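Long-range contacts in F-actin-capping protein subunit alpha (Dictyostelium discoideum, PDB 4AKR), which binds the fast-growing barbed ends of actin filaments independently of calcium and blocks subunit exchange there, without severing the filaments: residues Phe14-Pro19 against Gly45-Glu50; Glu108-Gln113 against Gly139-Glu144. All blocks are in the same frame, centred on the assembly; numbering follows the deposited sequence.

Contact 1 (Phe14-Pro19 against Gly45-Glu50); sequences FLLNAP and GSTFRE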
loop_
_atom_site.group_PDB
_atom_site.type_symbol
_atom_site.label_atom_id
_atom_site.label_comp_id
_atom_site.label_asym_id
_atom_site.label_seq_id
_atom_site.Cartn_x
_atom_site.Cartn_y
_atom_site.Cartn_z
ATOM N N PHE A 14 -0.884 -13.349 -4.526
ATOM C CA PHE A 14 0.224 -12.701 -3.835
ATOM C C PHE A 14 1.172 -12.182 -4.911
ATOM O O PHE A 14 1.461 -10.984 -4.992
ATOM C CB PHE A 14 0.976 -13.689 -2.931
ATOM C CG PHE A 14 0.183 -14.158 -1.739
ATOM C CD1 PHE A 14 -0.928 -13.448 -1.291
ATOM C CD2 PHE A 14 0.551 -15.311 -1.059
ATOM C CE1 PHE A 14 -1.656 -13.880 -0.192
ATOM C CE2 PHE A 14 -0.169 -15.750 0.038
ATOM C CZ PHE A 14 -1.278 -15.032 0.473
ATOM N N LEU A 15 1.630 -13.097 -5.756
ATOM C CA LEU A 15 2.555 -12.770 -6.832
ATOM C C LEU A 15 2.110 -11.583 -7.678
ATOM O O LEU A 15 2.884 -10.649 -7.911
ATOM C CB LEU A 15 2.777 -14.001 -7.729
ATOM C CG LEU A 15 3.458 -15.209 -7.069
ATOM C CD1 LEU A 15 3.647 -16.341 -8.084
ATOM C CD2 LEU A 15 4.810 -14.776 -6.504
ATOM N N LEU A 16 0.863 -11.603 -8.128
ATOM C CA LEU A 16 0.353 -10.521 -8.959
ATOM C C LEU A 16 0.311 -9.179 -8.248
ATOM O O LEU A 16 0.295 -8.135 -8.893
ATOM C CB LEU A 16 -1.054 -10.859 -9.468
ATOM C CG LEU A 16 -1.172 -11.897 -10.589
ATOM C CD1 LEU A 16 -2.630 -12.284 -10.778
ATOM C CD2 LEU A 16 -0.588 -11.329 -11.877
ATOM N N ASN A 17 0.302 -9.203 -6.922
ATOM C CA ASN A 17 0.221 -7.967 -6.154
ATOM C C ASN A 17 1.507 -7.488 -5.507
ATOM O O ASN A 17 1.484 -6.602 -4.649
ATOM C CB ASN A 17 -0.872 -8.107 -5.096
ATOM C CG ASN A 17 -2.250 -7.921 -5.679
ATOM O OD1 ASN A 17 -2.673 -6.797 -5.937
ATOM N ND2 ASN A 17 -2.951 -9.024 -5.917
ATOM N N ALA A 18 2.630 -8.065 -5.919
ATOM C CA ALA A 18 3.917 -7.674 -5.370
ATOM C C ALA A 18 4.212 -6.224 -5.728
ATOM O O ALA A 18 3.895 -5.764 -6.830
ATOM C CB ALA A 18 5.022 -8.579 -5.919
ATOM N N PRO A 19 4.811 -5.475 -4.792
ATOM C CA PRO A 19 5.123 -4.077 -5.098
ATOM C C PRO A 19 6.225 -4.018 -6.151
ATOM O O PRO A 19 6.901 -5.017 -6.425
ATOM C CB PRO A 19 5.569 -3.511 -3.744
ATOM C CG PRO A 19 6.139 -4.705 -3.038
ATOM C CD PRO A 19 5.172 -5.814 -3.404
ATOM N N GLY A 45 4.338 -19.240 -15.692
ATOM C CA GLY A 45 4.533 -18.501 -16.930
ATOM C C GLY A 45 3.540 -17.379 -17.179
ATOM O O GLY A 45 3.917 -16.218 -17.368
ATOM N N SER A 46 2.261 -17.725 -17.182
ATOM C CA SER A 46 1.212 -16.745 -17.404
ATOM C C SER A 46 1.206 -15.686 -16.293
ATOM O O SER A 46 0.981 -14.504 -16.551
ATOM C CB SER A 46 -0.143 -17.458 -17.464
ATOM O OG SER A 46 -1.222 -16.534 -17.468
ATOM N N THR A 47 1.470 -16.122 -15.064
ATOM C CA THR A 47 1.481 -15.247 -13.902
ATOM C C THR A 47 2.608 -14.217 -13.940
ATOM O O THR A 47 2.361 -13.009 -13.833
ATOM C CB THR A 47 1.590 -16.084 -12.609
ATOM O OG1 THR A 47 0.438 -16.929 -12.491
ATOM C CG2 THR A 47 1.684 -15.187 -11.391
ATOM N N PHE A 48 3.845 -14.688 -14.078
ATOM C CA PHE A 48 4.989 -13.784 -14.138
ATOM C C PHE A 48 4.869 -12.846 -15.346
ATOM O O PHE A 48 5.160 -11.647 -15.253
ATOM C CB PHE A 48 6.292 -14.584 -14.219
ATOM C CG PHE A 48 6.697 -15.225 -12.919
ATOM C CD1 PHE A 48 5.808 -16.021 -12.209
ATOM C CD2 PHE A 48 7.986 -15.059 -12.424
ATOM C CE1 PHE A 48 6.199 -16.646 -11.020
ATOM C CE2 PHE A 48 8.387 -15.677 -11.242
ATOM C CZ PHE A 48 7.490 -16.474 -10.536
ATOM N N ARG A 49 4.436 -13.394 -16.476
ATOM C CA ARG A 49 4.253 -12.603 -17.689
ATOM C C ARG A 49 3.308 -11.410 -17.462
ATOM O O ARG A 49 3.556 -10.296 -17.946
ATOM C CB ARG A 49 3.714 -13.509 -18.800
ATOM C CG ARG A 49 3.145 -12.788 -20.002
ATOM C CD ARG A 49 2.876 -13.772 -21.126
ATOM N NE ARG A 49 2.071 -13.178 -22.185
ATOM C CZ ARG A 49 0.744 -13.145 -22.177
ATOM N NH1 ARG A 49 0.075 -13.677 -21.163
ATOM N NH2 ARG A 49 0.084 -12.579 -23.180
ATOM N N GLU A 50 2.227 -11.653 -16.723
ATOM C CA GLU A 50 1.239 -10.614 -16.420
ATOM C C GLU A 50 1.871 -9.481 -15.608
ATOM O O GLU A 50 1.636 -8.308 -15.880
ATOM C CB GLU A 50 0.064 -11.231 -15.659
ATOM C CG GLU A 50 -0.943 -10.244 -15.081
ATOM C CD GLU A 50 -1.526 -9.290 -16.115
ATOM O OE1 GLU A 50 -1.685 -9.700 -17.283
ATOM O OE2 GLU A 50 -1.841 -8.132 -15.749
#
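Apolar helix-to-helix packing joins the C-terminal end of helix 4-16 to the first half of helix 44-55 in the N-terminal, helical part of the capping protein alpha subunit. The backbones come nearest at Leu16 and Thr47, whose CA atoms are 6.9 Å apart, and the gap is filled mainly by side chains. Leu15 and Thr47 both point into the interface and cross at about a right angle. Thr47 turns its methyl inward, with CG2 anti to the backbone N, so that CG2 lies 4.0 Å from Leu15 CB and equally near Leu15 CD1. The same torsion sets OG1 beside its own backbone N, where it bonds to Ser43 O one turn back, so it is the methyl that meets Leu15. CD1 of Leu15 is anti to CA (chi2 -179°) and reaches the Phe48 ring obliquely, 3.9 Å from CE1. On the more open side, Leu16 sends CD2 across the aliphatic part of Glu50, tightly, at 3.4 Å from Glu50 CG. Glu50 has CG anti to the backbone N (chi1 171°) and bends at chi2, so its methylenes meet the leucine while its carboxylate makes a long, weak ion pair with Lys70. Helix 23-31 closes the buried side: Leu15 also packs on Val27 and Val30, and Phe48 meets the Phe23 ring edge-to-face, so three helices share one apolar core.

Contact 2 (Glu108-Gln113 against Gly139-Glu144); sequences EQDIEQ and GTKVSE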
loop_
_atom_site.group_PDB
_atom_site.type_symbol
_atom_site.label_atom_id
_atom_site.label_comp_id
_atom_site.label_asym_id
_atom_site.label_seq_id
_atom_site.Cartn_x
_atom_site.Cartn_y
_atom_site.Cartn_z
ATOM N N GLU A 108 5.675 -1.875 -39.054
ATOM C CA GLU A 108 4.915 -1.416 -40.210
ATOM C C GLU A 108 5.627 -0.240 -40.864
ATOM O O GLU A 108 5.563 0.886 -40.371
ATOM C CB GLU A 108 3.504 -1.012 -39.783
ATOM C CG GLU A 108 2.638 -2.194 -39.394
ATOM C CD GLU A 108 1.341 -1.776 -38.747
ATOM O OE1 GLU A 108 0.626 -0.932 -39.334
ATOM O OE2 GLU A 108 1.037 -2.296 -37.650
ATOM N N GLN A 109 6.298 -0.510 -41.983
ATOM C CA GLN A 109 7.048 0.517 -42.702
ATOM C C GLN A 109 6.219 1.663 -43.277
ATOM O O GLN A 109 6.697 2.789 -43.346
ATOM C CB GLN A 109 7.867 -0.112 -43.841
ATOM C CG GLN A 109 8.948 -1.089 -43.401
ATOM C CD GLN A 109 9.860 -0.514 -42.337
ATOM O OE1 GLN A 109 10.334 0.607 -42.454
ATOM N NE2 GLN A 109 10.116 -1.291 -41.292
ATOM N N ASP A 110 4.984 1.395 -43.684
ATOM C CA ASP A 110 4.177 2.453 -44.284
ATOM C C ASP A 110 3.844 3.642 -43.388
ATOM O O ASP A 110 3.506 4.712 -43.885
ATOM C CB ASP A 110 2.895 1.873 -44.894
ATOM C CG ASP A 110 2.069 1.084 -43.899
ATOM O OD1 ASP A 110 2.337 1.165 -42.682
ATOM O OD2 ASP A 110 1.141 0.380 -44.347
ATOM N N ILE A 111 3.962 3.467 -42.076
ATOM C CA ILE A 111 3.673 4.546 -41.135
ATOM C C ILE A 111 4.883 4.795 -40.229
ATOM O O ILE A 111 4.820 5.581 -39.286
ATOM C CB ILE A 111 2.459 4.192 -40.256
ATOM C CG1 ILE A 111 2.790 2.998 -39.367
ATOM C CG2 ILE A 111 1.282 3.819 -41.132
ATOM C CD1 ILE A 111 1.676 2.629 -38.419
ATOM N N GLU A 112 5.984 4.121 -40.535
ATOM C CA GLU A 112 7.213 4.225 -39.752
ATOM C C GLU A 112 7.725 5.648 -39.589
ATOM O O GLU A 112 8.377 5.954 -38.594
ATOM C CB GLU A 112 8.289 3.333 -40.386
ATOM C CG GLU A 112 9.698 3.435 -39.795
ATOM C CD GLU A 112 9.773 3.106 -38.312
ATOM O OE1 GLU A 112 8.836 2.472 -37.782
ATOM O OE2 GLU A 112 10.786 3.478 -37.682
ATOM N N GLN A 113 7.437 6.523 -40.551
ATOM C CA GLN A 113 7.906 7.902 -40.450
ATOM C C GLN A 113 7.198 8.623 -39.315
ATOM O O GLN A 113 7.744 9.549 -38.719
ATOM C CB GLN A 113 7.704 8.663 -41.769
ATOM C CG GLN A 113 8.580 8.141 -42.908
ATOM C CD GLN A 113 8.686 9.102 -44.085
ATOM O OE1 GLN A 113 9.320 8.790 -45.094
ATOM N NE2 GLN A 113 8.076 10.280 -43.958
ATOM N N GLY A 139 3.873 1.537 -33.288
ATOM C CA GLY A 139 2.987 2.102 -34.289
ATOM C C GLY A 139 2.185 1.031 -35.000
ATOM O O GLY A 139 2.633 -0.111 -35.115
ATOM N N THR A 140 0.998 1.393 -35.475
ATOM C CA THR A 140 0.145 0.447 -36.183
ATOM C C THR A 140 -1.011 1.165 -36.871
ATOM O O THR A 140 -1.440 2.235 -36.430
ATOM C CB THR A 140 -0.434 -0.603 -35.229
ATOM O OG1 THR A 140 -1.136 -1.598 -35.981
ATOM C CG2 THR A 140 -1.401 0.045 -34.256
ATOM N N LYS A 141 -1.497 0.577 -37.959
ATOM C CA LYS A 141 -2.606 1.145 -38.717
ATOM C C LYS A 141 -3.943 0.697 -38.142
ATOM O O LYS A 141 -4.146 -0.486 -37.858
ATOM C CB LYS A 141 -2.530 0.716 -40.187
ATOM C CG LYS A 141 -1.414 1.371 -40.982
ATOM C CD LYS A 141 -1.337 0.817 -42.398
ATOM C CE LYS A 141 -0.878 -0.636 -42.407
ATOM N NZ LYS A 141 0.527 -0.767 -41.956
ATOM N N VAL A 142 -4.849 1.651 -37.966
ATOM C CA VAL A 142 -6.182 1.360 -37.448
ATOM C C VAL A 142 -7.203 2.070 -38.328
ATOM O O VAL A 142 -6.858 3.018 -39.030
ATOM C CB VAL A 142 -6.339 1.843 -35.992
ATOM C CG1 VAL A 142 -5.365 1.106 -35.108
ATOM C CG2 VAL A 142 -6.114 3.339 -35.906
ATOM N N SER A 143 -8.452 1.608 -38.280
ATOM C CA SER A 143 -9.541 2.172 -39.080
ATOM C C SER A 143 -9.478 3.683 -39.266
ATOM O O SER A 143 -9.544 4.182 -40.392
ATOM C CB SER A 143 -10.888 1.806 -38.456
ATOM O OG SER A 143 -11.030 0.401 -38.348
ATOM N N GLU A 144 -9.351 4.407 -38.161
ATOM C CA GLU A 144 -9.286 5.862 -38.188
ATOM C C GLU A 144 -7.935 6.427 -38.636
ATOM O O GLU A 144 -7.728 7.643 -38.613
ATOM C CB GLU A 144 -9.634 6.421 -36.806
ATOM C CG GLU A 144 -8.752 5.896 -35.683
ATOM C CD GLU A 144 -9.115 4.488 -35.227
ATOM O OE1 GLU A 144 -9.142 3.556 -36.062
ATOM O OE2 GLU A 144 -9.366 4.313 -34.015
#
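Charged and polar bonds dominate this surface contact, in which the turn leading into helix 112-129 is fastened to the end of strand 134-142. Asp110 meets Lys141 tip to tip in a bidentate salt bridge, OD1 and OD2 each 2.7 Å from Lys141 NZ through their syn lone pairs. Glu108 OE1 forms a second salt bridge, 2.6 Å from Lys141 NZ, which sits above the plane of the Glu108 carboxylate. Bends at chi3 and chi4 curl the lysine back to this position. The Glu108 carboxylate also grips the strand through both syn lone pairs: OE1 accepts Lys141 N at 2.9 Å in a bent bond (138°), and OE2 accepts Thr140 OG1 at 2.8 Å. An alanine in place of Glu108 would lose all three bonds and would probably loosen the turn from the strand. Ile111, at the helix N-cap position, adds apolar packing: CD1 rests on the strand backbone, 3.3 Å from Thr140 N, and CG2 touches Lys141 CG at 3.6 Å. The turn thus sits against strand 134-142, one of the two outermost strands of the five-stranded sheet within this chain, and reaches neighbouring strand 145-158 through Ile111, which packs on Ile146.

How the contacts relate
Contacts 1 and 2 follow one another along the chain, the first closing before the second opens, and they are separate in space: their centres lie 32 Å apart and their nearest atoms about 17 Å. Contact 1 is buried and apolar and lies between helices 4-16 and 44-55, its centre about 14 Å from the centre of the chain. Contact 2 is a charged surface fastening whose centre is about 24 Å from the centre of the chain. The four-stranded antiparallel sheet formed by strands 73-75 to 96-102 lies between them in sequence. One contact lies among the N-terminal helices and the other at an edge of the five-stranded antiparallel sheet.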